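Local coordinates for NAP1-binding protein 2 (Saccharomyces cerevisiae, PDB 1YN8) that acts, as a whole protein of which this is the SH3 domain, as an adaptor linking the PTC1 phosphatase to the PBS2 kinase and negatively regulating the HOG pathway, at residues A[25-37]-A[47-59]. Sequence-based numbering, arbitrary orientation. Where two conformers were deposited one is given.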
ATOM      1  N   ILE A  25       0.823   6.158  -6.358  0.50 25.59           N
ATOM      2  CA  ILE A  25       1.367   6.924  -5.229  0.50 26.63           C
ATOM      3  C   ILE A  25       0.600   6.586  -3.958  0.50 27.11           C
ATOM      4  O   ILE A  25      -0.632   6.721  -3.907  0.50 26.60           O
ATOM      5  CB  ILE A  25       1.260   8.461  -5.512  0.50 27.87           C
ATOM      6  CG1 ILE A  25       2.065   8.821  -6.760  0.50 29.33           C
ATOM      7  CG2 ILE A  25       1.707   9.309  -4.308  0.50 27.99           C
ATOM      8  CD1 ILE A  25       3.529   8.537  -6.651  0.50 30.24           C
ATOM      9  N   VAL A  26       1.335   6.154  -2.927  1.00 25.93           N
ATOM     10  CA  VAL A  26       0.738   5.782  -1.628  1.00 24.63           C
ATOM     11  C   VAL A  26       1.535   6.313  -0.413  1.00 25.11           C
ATOM     12  O   VAL A  26       2.652   6.783  -0.552  1.00 25.51           O
ATOM     13  CB  VAL A  26       0.583   4.251  -1.531  1.00 26.95           C
ATOM     14  CG1 VAL A  26      -0.279   3.723  -2.658  1.00 25.52           C
ATOM     15  CG2 VAL A  26       1.952   3.568  -1.565  1.00 27.30           C
ATOM     16  N   PHE A  27       0.937   6.228   0.778  1.00 24.00           N
ATOM     17  CA  PHE A  27       1.558   6.689   2.035  1.00 24.78           C
ATOM     18  C   PHE A  27       1.400   5.576   3.052  1.00 24.93           C
ATOM     19  O   PHE A  27       0.267   5.125   3.291  1.00 26.16           O
ATOM     20  CB  PHE A  27       0.885   7.979   2.525  1.00 23.40           C
ATOM     21  CG  PHE A  27       1.016   9.142   1.527  1.00 25.28           C
ATOM     22  CD1 PHE A  27       2.080  10.065   1.640  1.00 24.58           C
ATOM     23  CD2 PHE A  27       0.148   9.249   0.423  1.00 23.17           C
ATOM     24  CE1 PHE A  27       2.259  11.077   0.688  1.00 24.23           C
ATOM     25  CE2 PHE A  27       0.284  10.306  -0.475  1.00 24.12           C
ATOM     26  CZ  PHE A  27       1.353  11.207  -0.343  1.00 24.84           C
ATOM     27  N   ILE A  28       2.517   5.141   3.642  1.00 23.58           N
ATOM     28  CA  ILE A  28       2.502   4.021   4.576  1.00 24.07           C
ATOM     29  C   ILE A  28       2.294   4.562   5.983  1.00 24.44           C
ATOM     30  O   ILE A  28       3.120   5.350   6.489  1.00 24.93           O
ATOM     31  CB  ILE A  28       3.799   3.166   4.504  1.00 24.86           C
ATOM     32  CG1 ILE A  28       4.130   2.703   3.061  1.00 23.18           C
ATOM     33  CG2 ILE A  28       3.708   1.994   5.467  1.00 24.63           C
ATOM     34  CD1 ILE A  28       3.064   1.909   2.336  1.00 25.53           C
ATOM     35  N   SER A  29       1.200   4.134   6.638  1.00 24.58           N
ATOM     36  CA  SER A  29       0.914   4.569   8.008  1.00 26.65           C
ATOM     37  C   SER A  29       1.746   3.855   9.084  1.00 25.86           C
ATOM     38  O   SER A  29       2.234   4.495  10.033  1.00 25.76           O
ATOM     39  CB  SER A  29      -0.565   4.353   8.280  1.00 27.29           C
ATOM     40  OG  SER A  29      -1.346   5.014   7.305  1.00 33.48           O
ATOM     41  N   TYR A  30       1.843   2.516   8.969  1.00 25.19           N
ATOM     42  CA  TYR A  30       2.542   1.651   9.895  1.00 25.28           C
ATOM     43  C   TYR A  30       2.600   0.215   9.346  1.00 25.57           C
ATOM     44  O   TYR A  30       1.925  -0.113   8.362  1.00 25.36           O
ATOM     45  CB  TYR A  30       1.891   1.630  11.284  1.00 25.62           C
ATOM     46  CG  TYR A  30       0.478   1.036  11.400  1.00 27.78           C
ATOM     47  CD1 TYR A  30       0.287  -0.278  11.821  1.00 27.54           C
ATOM     48  CD2 TYR A  30      -0.650   1.800  11.159  1.00 30.79           C
ATOM     49  CE1 TYR A  30      -1.005  -0.815  11.984  1.00 31.21           C
ATOM     50  CE2 TYR A  30      -1.941   1.267  11.312  1.00 29.60           C
ATOM     51  CZ  TYR A  30      -2.108  -0.037  11.725  1.00 29.34           C
ATOM     52  OH  TYR A  30      -3.397  -0.557  11.889  1.00 31.06           O
ATOM     53  N   LYS A  31       3.442  -0.592   9.991  1.00 23.61           N
ATOM     54  CA  LYS A  31       3.516  -2.035   9.730  1.00 24.34           C
ATOM     55  C   LYS A  31       2.555  -2.809  10.635  1.00 23.58           C
ATOM     56  O   LYS A  31       2.719  -2.838  11.876  1.00 22.53           O
ATOM     57  CB  LYS A  31       4.944  -2.543   9.915  1.00 23.76           C
ATOM     58  CG  LYS A  31       5.149  -4.043   9.577  1.00 23.94           C
ATOM     59  CD  LYS A  31       6.640  -4.388   9.559  1.00 24.75           C
ATOM     60  CE  LYS A  31       6.842  -5.837   9.208  1.00 26.48           C
ATOM     61  NZ  LYS A  31       8.271  -6.253   9.302  1.00 32.41           N
ATOM     62  N   HIS A  32       1.609  -3.514  10.016  1.00 24.85           N
ATOM     63  CA  HIS A  32       0.622  -4.317  10.756  1.00 25.35           C
ATOM     64  C   HIS A  32       1.172  -5.637  11.319  1.00 24.47           C
ATOM     65  O   HIS A  32       0.826  -6.040  12.431  1.00 23.79           O
ATOM     66  CB  HIS A  32      -0.597  -4.598   9.859  1.00 26.64           C
ATOM     67  CG  HIS A  32      -1.492  -5.663  10.410  1.00 31.58           C
ATOM     68  ND1 HIS A  32      -2.509  -5.386  11.290  1.00 33.71           N
ATOM     69  CD2 HIS A  32      -1.481  -7.009  10.259  1.00 33.34           C
ATOM     70  CE1 HIS A  32      -3.113  -6.510  11.630  1.00 33.10           C
ATOM     71  NE2 HIS A  32      -2.507  -7.511  11.020  1.00 34.73           N
ATOM     72  N   GLY A  33       1.961  -6.348  10.511  1.00 25.37           N
ATOM     73  CA  GLY A  33       2.659  -7.561  10.950  1.00 24.30           C
ATOM     74  C   GLY A  33       3.596  -8.031   9.847  1.00 24.17           C
ATOM     75  O   GLY A  33       3.787  -7.315   8.892  1.00 24.29           O
ATOM     76  N   GLN A  34       4.189  -9.221  10.003  1.00 24.64           N
ATOM     77  CA  GLN A  34       5.107  -9.770   9.009  1.00 26.58           C
ATOM     78  C   GLN A  34       4.419  -9.789   7.635  1.00 25.13           C
ATOM     79  O   GLN A  34       3.418 -10.475   7.447  1.00 25.06           O
ATOM     80  CB  GLN A  34       5.517 -11.195   9.416  1.00 26.88           C
ATOM     81  CG  GLN A  34       6.348 -11.990   8.387  1.00 29.74           C
ATOM     82  CD  GLN A  34       6.213 -13.514   8.536  1.00 31.77           C
ATOM     83  OE1 GLN A  34       6.010 -14.221   7.541  1.00 42.68           O
ATOM     84  NE2 GLN A  34       6.319 -14.024   9.770  1.00 37.63           N
ATOM     85  N   GLY A  35       4.966  -9.042   6.690  1.00 24.34           N
ATOM     86  CA  GLY A  35       4.509  -9.094   5.310  1.00 23.78           C
ATOM     87  C   GLY A  35       3.357  -8.179   4.955  1.00 23.00           C
ATOM     88  O   GLY A  35       2.948  -8.159   3.793  1.00 23.55           O
ATOM     89  N   TRP A  36       2.862  -7.376   5.915  1.00 22.48           N
ATOM     90  CA  TRP A  36       1.702  -6.495   5.685  1.00 21.32           C
ATOM     91  C   TRP A  36       1.932  -5.055   6.186  1.00 21.62           C
ATOM     92  O   TRP A  36       2.241  -4.851   7.369  1.00 22.96           O
ATOM     93  CB  TRP A  36       0.451  -7.082   6.385  1.00 21.82           C
ATOM     94  CG  TRP A  36      -0.057  -8.415   5.800  1.00 21.78           C
ATOM     95  CD1 TRP A  36      -0.013  -9.648   6.381  1.00 23.81           C
ATOM     96  CD2 TRP A  36      -0.702  -8.591   4.534  1.00 22.15           C
ATOM     97  NE1 TRP A  36      -0.581 -10.597   5.544  1.00 22.24           N
ATOM     98  CE2 TRP A  36      -1.013  -9.970   4.407  1.00 21.89           C
ATOM     99  CE3 TRP A  36      -1.055  -7.717   3.497  1.00 25.08           C
ATOM    100  CZ2 TRP A  36      -1.655 -10.484   3.283  1.00 21.91           C
ATOM    101  CZ3 TRP A  36      -1.701  -8.243   2.365  1.00 23.46           C
ATOM    102  CH2 TRP A  36      -1.988  -9.590   2.275  1.00 21.62           C
ATOM    103  N   LEU A  37       1.720  -4.102   5.271  1.00 21.58           N
ATOM    104  CA  LEU A  37       1.700  -2.686   5.590  1.00 22.88           C
ATOM    105  C   LEU A  37       0.253  -2.140   5.501  1.00 23.02           C
ATOM    106  O   LEU A  37      -0.539  -2.594   4.653  1.00 24.03           O
ATOM    107  CB  LEU A  37       2.611  -1.918   4.619  1.00 25.39           C
ATOM    108  CG  LEU A  37       4.077  -2.379   4.512  1.00 24.80           C
ATOM    109  CD1 LEU A  37       4.743  -1.524   3.468  1.00 26.95           C
ATOM    110  CD2 LEU A  37       4.809  -2.282   5.822  1.00 26.61           C
ATOM    111  N   THR A  47      -8.020   3.479   2.650  0.50 24.85           N
ATOM    112  CA  THR A  47      -6.865   2.871   3.325  0.50 24.70           C
ATOM    113  C   THR A  47      -7.083   1.369   3.527  0.50 23.93           C
ATOM    114  O   THR A  47      -8.209   0.922   3.734  0.50 24.05           O
ATOM    115  CB  THR A  47      -6.571   3.566   4.702  0.50 24.46           C
ATOM    116  OG1 THR A  47      -5.408   3.002   5.338  0.50 26.70           O
ATOM    117  CG2 THR A  47      -7.744   3.422   5.624  0.50 24.17           C
ATOM    118  N   GLY A  48      -6.001   0.596   3.488  1.00 23.07           N
ATOM    119  CA  GLY A  48      -6.081  -0.858   3.709  1.00 24.36           C
ATOM    120  C   GLY A  48      -4.728  -1.544   3.679  1.00 23.54           C
ATOM    121  O   GLY A  48      -3.705  -0.876   3.586  1.00 23.50           O
ATOM    122  N   LEU A  49      -4.733  -2.870   3.775  0.50 23.60           N
ATOM    123  CA  LEU A  49      -3.491  -3.657   3.811  0.50 23.02           C
ATOM    124  C   LEU A  49      -2.959  -4.010   2.425  0.50 23.65           C
ATOM    125  O   LEU A  49      -3.723  -4.414   1.518  0.50 22.97           O
ATOM    126  CB  LEU A  49      -3.674  -4.941   4.631  0.50 23.36           C
ATOM    127  CG  LEU A  49      -3.588  -4.772   6.153  0.50 21.82           C
ATOM    128  CD1 LEU A  49      -4.824  -4.084   6.704  0.50 23.07           C
ATOM    129  CD2 LEU A  49      -3.385  -6.097   6.828  0.50 21.55           C
ATOM    130  N   VAL A  50      -1.638  -3.883   2.291  1.00 23.67           N
ATOM    131  CA  VAL A  50      -0.905  -4.257   1.062  1.00 25.71           C
ATOM    132  C   VAL A  50       0.333  -5.118   1.429  1.00 24.23           C
ATOM    133  O   VAL A  50       0.865  -5.002   2.548  1.00 22.19           O
ATOM    134  CB  VAL A  50      -0.453  -3.013   0.272  1.00 25.71           C
ATOM    135  CG1 VAL A  50      -1.687  -2.110  -0.037  1.00 27.01           C
ATOM    136  CG2 VAL A  50       0.655  -2.225   1.031  1.00 26.79           C
ATOM    137  N   PRO A  51       0.814  -5.941   0.484  1.00 23.38           N
ATOM    138  CA  PRO A  51       2.025  -6.710   0.776  1.00 23.36           C
ATOM    139  C   PRO A  51       3.278  -5.806   0.974  1.00 23.48           C
ATOM    140  O   PRO A  51       3.501  -4.891   0.185  1.00 22.93           O
ATOM    141  CB  PRO A  51       2.198  -7.592  -0.476  1.00 23.82           C
ATOM    142  CG  PRO A  51       0.848  -7.588  -1.173  1.00 24.62           C
ATOM    143  CD  PRO A  51       0.303  -6.228  -0.868  1.00 22.86           C
ATOM    144  N   GLU A  52       4.097  -6.127   1.986  1.00 25.33           N
ATOM    145  CA  GLU A  52       5.330  -5.384   2.278  1.00 27.40           C
ATOM    146  C   GLU A  52       6.295  -5.312   1.075  1.00 27.06           C
ATOM    147  O   GLU A  52       6.963  -4.271   0.838  1.00 27.43           O
ATOM    148  CB  GLU A  52       6.029  -6.009   3.475  1.00 28.54           C
ATOM    149  CG  GLU A  52       7.138  -5.158   4.074  1.00 32.15           C
ATOM    150  CD  GLU A  52       7.764  -5.805   5.298  1.00 31.79           C
ATOM    151  OE1 GLU A  52       7.557  -7.013   5.516  1.00 40.11           O
ATOM    152  OE2 GLU A  52       8.488  -5.098   6.024  1.00 39.54           O
ATOM    153  N   GLU A  53       6.384  -6.413   0.325  1.00 26.13           N
ATOM    154  CA  GLU A  53       7.295  -6.472  -0.839  1.00 26.36           C
ATOM    155  C   GLU A  53       6.771  -5.794  -2.145  1.00 25.39           C
ATOM    156  O   GLU A  53       7.479  -5.810  -3.171  1.00 25.73           O
ATOM    157  CB  GLU A  53       7.684  -7.936  -1.129  1.00 26.60           C
ATOM    158  CG  GLU A  53       8.510  -8.646   0.013  1.00 30.20           C
ATOM    159  CD  GLU A  53       9.715  -7.826   0.503  1.00 37.65           C
ATOM    160  OE1 GLU A  53      10.578  -7.472  -0.338  1.00 37.85           O
ATOM    161  OE2 GLU A  53       9.794  -7.530   1.730  1.00 40.25           O
ATOM    162  N   PHE A  54       5.545  -5.246  -2.132  1.00 24.22           N
ATOM    163  CA  PHE A  54       4.912  -4.642  -3.320  1.00 25.85           C
ATOM    164  C   PHE A  54       5.051  -3.102  -3.346  1.00 26.07           C
ATOM    165  O   PHE A  54       4.510  -2.455  -4.249  1.00 25.60           O
ATOM    166  CB  PHE A  54       3.416  -5.009  -3.399  1.00 25.25           C
ATOM    167  CG  PHE A  54       3.115  -6.351  -4.081  1.00 25.13           C
ATOM    168  CD1 PHE A  54       3.730  -7.528  -3.650  1.00 23.65           C
ATOM    169  CD2 PHE A  54       2.182  -6.439  -5.118  1.00 22.92           C
ATOM    170  CE1 PHE A  54       3.441  -8.754  -4.238  1.00 22.38           C
ATOM    171  CE2 PHE A  54       1.897  -7.677  -5.727  1.00 23.43           C
ATOM    172  CZ  PHE A  54       2.526  -8.824  -5.271  1.00 25.04           C
ATOM    173  N   VAL A  55       5.732  -2.523  -2.346  1.00 26.65           N
ATOM    174  CA  VAL A  55       6.010  -1.057  -2.367  1.00 27.32           C
ATOM    175  C   VAL A  55       7.475  -0.714  -2.151  1.00 26.44           C
ATOM    176  O   VAL A  55       8.208  -1.505  -1.526  1.00 26.06           O
ATOM    177  CB  VAL A  55       5.151  -0.238  -1.342  1.00 30.44           C
ATOM    178  CG1 VAL A  55       3.682  -0.587  -1.440  1.00 30.18           C
ATOM    179  CG2 VAL A  55       5.679  -0.363   0.097  1.00 31.74           C
ATOM    180  N   SER A  56       7.875   0.466  -2.630  0.50 24.90           N
ATOM    181  CA  SER A  56       9.206   1.007  -2.425  0.50 25.11           C
ATOM    182  C   SER A  56       9.089   2.443  -1.882  0.50 24.33           C
ATOM    183  O   SER A  56       8.180   3.193  -2.288  0.50 24.41           O
ATOM    184  CB  SER A  56       9.963   1.033  -3.736  0.50 26.60           C
ATOM    185  OG  SER A  56      11.300   1.428  -3.529  0.50 26.63           O
ATOM    186  N   TYR A  57       9.999   2.812  -0.979  1.00 23.86           N
ATOM    187  CA  TYR A  57       9.984   4.157  -0.379  1.00 23.64           C
ATOM    188  C   TYR A  57      10.654   5.158  -1.309  1.00 24.72           C
ATOM    189  O   TYR A  57      11.682   4.859  -1.908  1.00 25.48           O
ATOM    190  CB  TYR A  57      10.628   4.152   1.010  1.00 24.88           C
ATOM    191  CG  TYR A  57       9.781   3.401   2.006  1.00 26.65           C
ATOM    192  CD1 TYR A  57       8.547   3.918   2.432  1.00 25.20           C
ATOM    193  CD2 TYR A  57      10.167   2.162   2.482  1.00 28.34           C
ATOM    194  CE1 TYR A  57       7.741   3.225   3.341  1.00 28.68           C
ATOM    195  CE2 TYR A  57       9.351   1.453   3.377  1.00 32.00           C
ATOM    196  CZ  TYR A  57       8.148   1.981   3.780  1.00 30.62           C
ATOM    197  OH  TYR A  57       7.363   1.253   4.658  1.00 35.56           O
ATOM    198  N   ILE A  58      10.063   6.346  -1.417  0.50 25.22           N
ATOM    199  CA  ILE A  58      10.555   7.413  -2.295  0.50 26.18           C
ATOM    200  C   ILE A  58      11.720   8.168  -1.619  0.50 27.42           C
ATOM    201  O   ILE A  58      11.580   8.724  -0.533  0.50 27.83           O
ATOM    202  CB  ILE A  58       9.373   8.357  -2.724  0.50 25.61           C
ATOM    203  CG1 ILE A  58       8.517   7.660  -3.798  0.50 26.82           C
ATOM    204  CG2 ILE A  58       9.889   9.722  -3.218  0.50 27.32           C
ATOM    205  CD1 ILE A  58       7.138   8.302  -4.085  0.50 26.52           C
ATOM    206  N   GLN A  59      12.875   8.188  -2.283  1.00 28.29           N
ATOM    207  CA  GLN A  59      14.117   8.695  -1.694  1.00 29.41           C
ATOM    208  C   GLN A  59      14.234  10.209  -1.734  1.00 30.97           C
ATOM    209  O   GLN A  59      13.248  10.935  -1.868  1.00 31.84           O
ATOM    210  CB  GLN A  59      15.311   8.035  -2.383  1.00 28.59           C
ATOM    211  CG  GLN A  59      15.327   6.525  -2.154  1.00 31.39           C
ATOM    212  CD  GLN A  59      16.613   5.831  -2.577  1.00 30.50           C
ATOM    213  OE1 GLN A  59      17.605   6.471  -2.914  1.00 36.54           O
ATOM    214  NE2 GLN A  59      16.592   4.503  -2.556  1.00 36.40           N
ATOM    215  OXT GLN A  59      15.343  10.757  -1.623  1.00 32.41           O
TER
HETATM  216  O   HOH W   1      -4.120   4.768   7.178  1.00 31.66           O
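L37 and V50 face each other as an antiparallel hydrogen-bonded pair: L37 N donates to V50 O and V50 N to L37 O (2.9 Å). Their side chains lie on the same sheet face, where the CG of L37, set anti to its carbonyl carbon (chi1 -55°), carries CD1 to 3.7 Å from CG2 of V55. I28 and V55 meet tip to tip, while I28 CG1 lies 3.7 Å from Y57 CE1, the I28 and Y57 side chains crossing at about a right angle. The bond from E52 N to G35 O (3.0 Å) arrives well above the carbonyl plane. The E52 side chain runs out extended, crossing L37 with its CG 4.1 Å from L37 CD2, and its OE2 makes a long, weak salt bridge to NZ of the equally extended K31 (3.5 Å). With an alanine here, K31 would probably be left without this carboxylate mate, and L37 CD2 would lose its contact with the CG methylene. On the other side of the strand pair, L49 CD2 sits over one face of the H32 ring, 4.3 Å from its centroid, and also touches W36 CB; W36 CE3 lies obliquely near V50 O. H32 and G33 both face W36 in a classic beta bulge, and a type II turn runs from G33 to W36. Strands 25-33, 36-40 and 47-51, closed by 55-57 beside strand 2-6, form the beta barrel of an SH3 domain.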